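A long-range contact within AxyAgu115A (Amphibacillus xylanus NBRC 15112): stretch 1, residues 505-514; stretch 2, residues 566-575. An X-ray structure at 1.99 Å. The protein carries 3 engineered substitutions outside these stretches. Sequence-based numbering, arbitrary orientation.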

# COMPACT_ATOMS: atom_id res chain seq x y z
N LYS A 505 26.55 32.16 -2.08
CA LYS A 505 25.59 31.24 -2.66
C LYS A 505 26.19 29.84 -2.75
O LYS A 505 25.50 28.85 -2.45
N VAL A 506 27.47 29.73 -3.13
CA VAL A 506 28.14 28.42 -3.13
C VAL A 506 28.09 27.81 -1.73
O VAL A 506 27.84 26.62 -1.56
N PHE A 507 28.29 28.64 -0.69
CA PHE A 507 28.20 28.11 0.67
C PHE A 507 26.80 27.56 0.96
O PHE A 507 26.66 26.46 1.52
N GLU A 508 25.73 28.30 0.58
CA GLU A 508 24.38 27.76 0.74
C GLU A 508 24.22 26.41 0.06
O GLU A 508 23.51 25.54 0.59
N LEU A 509 24.78 26.24 -1.15
CA LEU A 509 24.62 24.99 -1.90
C LEU A 509 25.31 23.84 -1.19
O LEU A 509 24.73 22.75 -1.04
N LEU A 510 26.58 24.04 -0.79
CA LEU A 510 27.37 22.93 -0.24
C LEU A 510 26.85 22.53 1.13
O LEU A 510 26.65 21.34 1.42
N ASN A 511 26.64 23.53 1.99
CA ASN A 511 26.07 23.29 3.31
C ASN A 511 24.66 22.75 3.19
O ASN A 511 24.27 21.83 3.92
N GLY A 512 23.88 23.31 2.26
CA GLY A 512 22.55 22.86 1.94
C GLY A 512 22.42 21.42 1.49
O GLY A 512 21.70 20.64 2.12
N TYR A 513 23.09 21.03 0.40
CA TYR A 513 22.87 19.67 -0.09
C TYR A 513 23.41 18.63 0.90
O TYR A 513 22.81 17.56 1.07
N THR A 514 24.53 18.93 1.59
CA THR A 514 25.10 17.89 2.45
C THR A 514 24.25 17.66 3.69
O THR A 514 24.16 16.51 4.17
N ALA A 566 35.21 23.06 -13.01
CA ALA A 566 35.35 23.01 -11.56
C ALA A 566 34.04 23.31 -10.85
O ALA A 566 33.68 22.63 -9.90
N TYR A 567 33.32 24.35 -11.28
CA TYR A 567 31.99 24.58 -10.71
C TYR A 567 31.11 23.33 -10.85
O TYR A 567 30.49 22.87 -9.88
N PHE A 568 31.08 22.75 -12.04
CA PHE A 568 30.20 21.60 -12.28
C PHE A 568 30.60 20.40 -11.42
O PHE A 568 29.75 19.78 -10.77
N ALA A 569 31.88 20.03 -11.43
CA ALA A 569 32.29 18.83 -10.72
C ALA A 569 32.27 19.00 -9.21
O ALA A 569 31.96 18.05 -8.49
N LEU A 570 32.53 20.21 -8.70
CA LEU A 570 32.63 20.41 -7.26
C LEU A 570 31.31 20.86 -6.63
O LEU A 570 31.11 20.64 -5.43
N VAL A 571 30.46 21.58 -7.36
CA VAL A 571 29.30 22.18 -6.71
C VAL A 571 28.01 21.73 -7.42
O VAL A 571 27.09 21.19 -6.80
N TYR A 572 27.93 21.97 -8.72
CA TYR A 572 26.66 21.78 -9.41
C TYR A 572 26.25 20.31 -9.44
O TYR A 572 25.11 19.97 -9.11
N TYR A 573 27.14 19.41 -9.87
CA TYR A 573 26.76 18.00 -9.97
C TYR A 573 26.38 17.39 -8.61
O TYR A 573 25.30 16.80 -8.51
N PRO A 574 27.21 17.47 -7.55
CA PRO A 574 26.76 16.99 -6.22
C PRO A 574 25.45 17.61 -5.74
O PRO A 574 24.63 16.91 -5.13
N THR A 575 25.27 18.93 -5.89
CA THR A 575 24.04 19.57 -5.40
C THR A 575 22.83 19.06 -6.14
O THR A 575 21.88 18.54 -5.55

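Val-571 is the apolar hub of this contact between two helices, whose axes cross at 47° and come no closer than 9.8 Å. Its CA-to-CB bond points sideways, yet the t rotamer (chi1 179°) gives both methyls a partner: Val-571 CG1 lies 3.7 Å from Leu-509 CD1, and Val-571 CG2 lies 4.0 Å from Val-506 CG1 and 4.2 Å from Leu-510 CD2. One beta-branched residue thus meets three side chains spaced along the facing helix. Of these, Leu-509 points toward the other stretch, while Val-506 (t) and Leu-510 leave their backbone sideways. Both leucines are m at chi1 and t at chi2, and in Leu-510 this brings the end of the chain nearer, with CD2 4.0 Å from Leu-570 O. Tyr-567 (t) behaves likewise: it starts sideways, but its OH comes to 4.0 Å from Leu-509 CD1 and finds its hydrogen bond elsewhere in the structure.

Toward the C-terminal ends the backbones draw together, from 6.8 Å between the CA atoms of Leu-510 and Val-571 to 5.4 Å between those of Tyr-513 and Thr-575. Here Tyr-513 points toward the second helix with chi1 at 94°, off the usual wells. Pro-574 O and Thr-575 N lie over one face of its ring, and Tyr-513 CZ packs 3.5 Å from Pro-574 CB.

Thr-575 (m) turns its hydroxyl back to its own helix, OG1 donating to Val-571 O at 2.8 Å. With that bond made, OG1 can sit among carbon atoms, 3.5 Å from Tyr-513 CD2 and 3.9 Å from Leu-509 CB.

No direct hydrogen bond joins the stretches. At the polar edge, a water donates to Leu-570 O (2.8 Å from the water O) and hydrogen-bonds with Tyr-513 OH (2.9 Å from the same O), bridging the two helices.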

# COMPACT_ATOMS: atom_id res chain seq x y z
CB LYS A 505 25.14 31.75 -4.02
CG LYS A 505 24.20 32.99 -3.90
CD LYS A 505 23.85 33.56 -5.27
CE LYS A 505 22.91 34.75 -5.08
NZ LYS A 505 22.49 35.26 -6.40
CB VAL A 506 29.58 28.52 -3.63
CG1 VAL A 506 30.31 27.15 -3.45
CG2 VAL A 506 29.58 28.97 -5.10
CB PHE A 507 28.57 29.19 1.69
CG PHE A 507 28.36 28.74 3.10
CD1 PHE A 507 29.25 27.84 3.69
CD2 PHE A 507 27.23 29.11 3.81
CE1 PHE A 507 29.05 27.38 4.98
CE2 PHE A 507 27.01 28.65 5.09
CZ PHE A 507 27.93 27.77 5.68
CB GLU A 508 23.34 28.72 0.17
CG GLU A 508 23.20 30.04 0.91
CD GLU A 508 22.05 30.89 0.35
OE1 GLU A 508 20.87 30.45 0.43
OE2 GLU A 508 22.33 31.98 -0.19
CB LEU A 509 25.20 25.13 -3.32
CG LEU A 509 24.44 26.09 -4.23
CD1 LEU A 509 25.10 26.24 -5.58
CD2 LEU A 509 22.99 25.60 -4.39
CB LEU A 510 28.86 23.32 -0.12
CG LEU A 510 29.58 23.66 -1.41
CD1 LEU A 510 31.08 23.94 -1.12
CD2 LEU A 510 29.42 22.49 -2.33
CB ASN A 511 26.07 24.59 4.11
CG ASN A 511 25.99 24.34 5.59
OD1 ASN A 511 26.97 23.93 6.21
ND2 ASN A 511 24.81 24.56 6.16
CB TYR A 513 23.46 19.49 -1.51
CG TYR A 513 24.87 18.92 -1.61
CD1 TYR A 513 25.12 17.56 -1.45
CD2 TYR A 513 25.96 19.76 -1.94
CE1 TYR A 513 26.42 17.04 -1.55
CE2 TYR A 513 27.29 19.23 -2.05
CZ TYR A 513 27.49 17.87 -1.85
OH TYR A 513 28.79 17.35 -1.95
CB THR A 514 26.57 18.20 2.85
OG1 THR A 514 26.70 19.51 3.47
CG2 THR A 514 27.52 18.09 1.65
CB ALA A 566 36.46 23.98 -11.11
CB TYR A 567 31.33 25.80 -11.37
CG TYR A 567 29.91 25.95 -10.87
CD1 TYR A 567 29.67 26.30 -9.54
CD2 TYR A 567 28.83 25.70 -11.69
CE1 TYR A 567 28.39 26.39 -9.05
CE2 TYR A 567 27.55 25.78 -11.20
CZ TYR A 567 27.35 26.14 -9.90
OH TYR A 567 26.07 26.22 -9.42
CB PHE A 568 30.26 21.22 -13.76
CG PHE A 568 29.22 20.20 -14.14
CD1 PHE A 568 27.99 20.60 -14.65
CD2 PHE A 568 29.45 18.84 -13.94
CE1 PHE A 568 27.01 19.66 -14.97
CE2 PHE A 568 28.47 17.91 -14.23
CZ PHE A 568 27.25 18.32 -14.76
CB ALA A 569 33.69 18.41 -11.18
CB LEU A 570 33.73 21.44 -6.94
CG LEU A 570 35.18 21.01 -7.27
CD1 LEU A 570 36.22 22.10 -6.96
CD2 LEU A 570 35.59 19.70 -6.56
CB VAL A 571 29.43 23.71 -6.69
CG1 VAL A 571 28.19 24.33 -6.03
CG2 VAL A 571 30.72 24.10 -5.97
CB TYR A 572 26.77 22.35 -10.84
CG TYR A 572 25.46 22.35 -11.60
CD1 TYR A 572 24.54 23.41 -11.45
CD2 TYR A 572 25.14 21.32 -12.47
CE1 TYR A 572 23.33 23.41 -12.16
CE2 TYR A 572 23.95 21.30 -13.18
CZ TYR A 572 23.06 22.35 -13.03
OH TYR A 572 21.89 22.34 -13.73
CB TYR A 573 27.89 17.24 -10.69
CG TYR A 573 27.67 15.74 -10.66
CD1 TYR A 573 26.64 15.16 -11.38
CD2 TYR A 573 28.49 14.91 -9.89
CE1 TYR A 573 26.43 13.78 -11.36
CE2 TYR A 573 28.29 13.54 -9.87
CZ TYR A 573 27.24 12.99 -10.58
OH TYR A 573 27.01 11.65 -10.53
CB PRO A 574 27.90 17.40 -5.27
CG PRO A 574 29.01 17.75 -6.11
CD PRO A 574 28.55 18.07 -7.50
CB THR A 575 24.11 21.10 -5.54
OG1 THR A 575 25.23 21.57 -4.81
CG2 THR A 575 22.82 21.76 -5.00
O HOH W 1 30.83 19.02 -3.12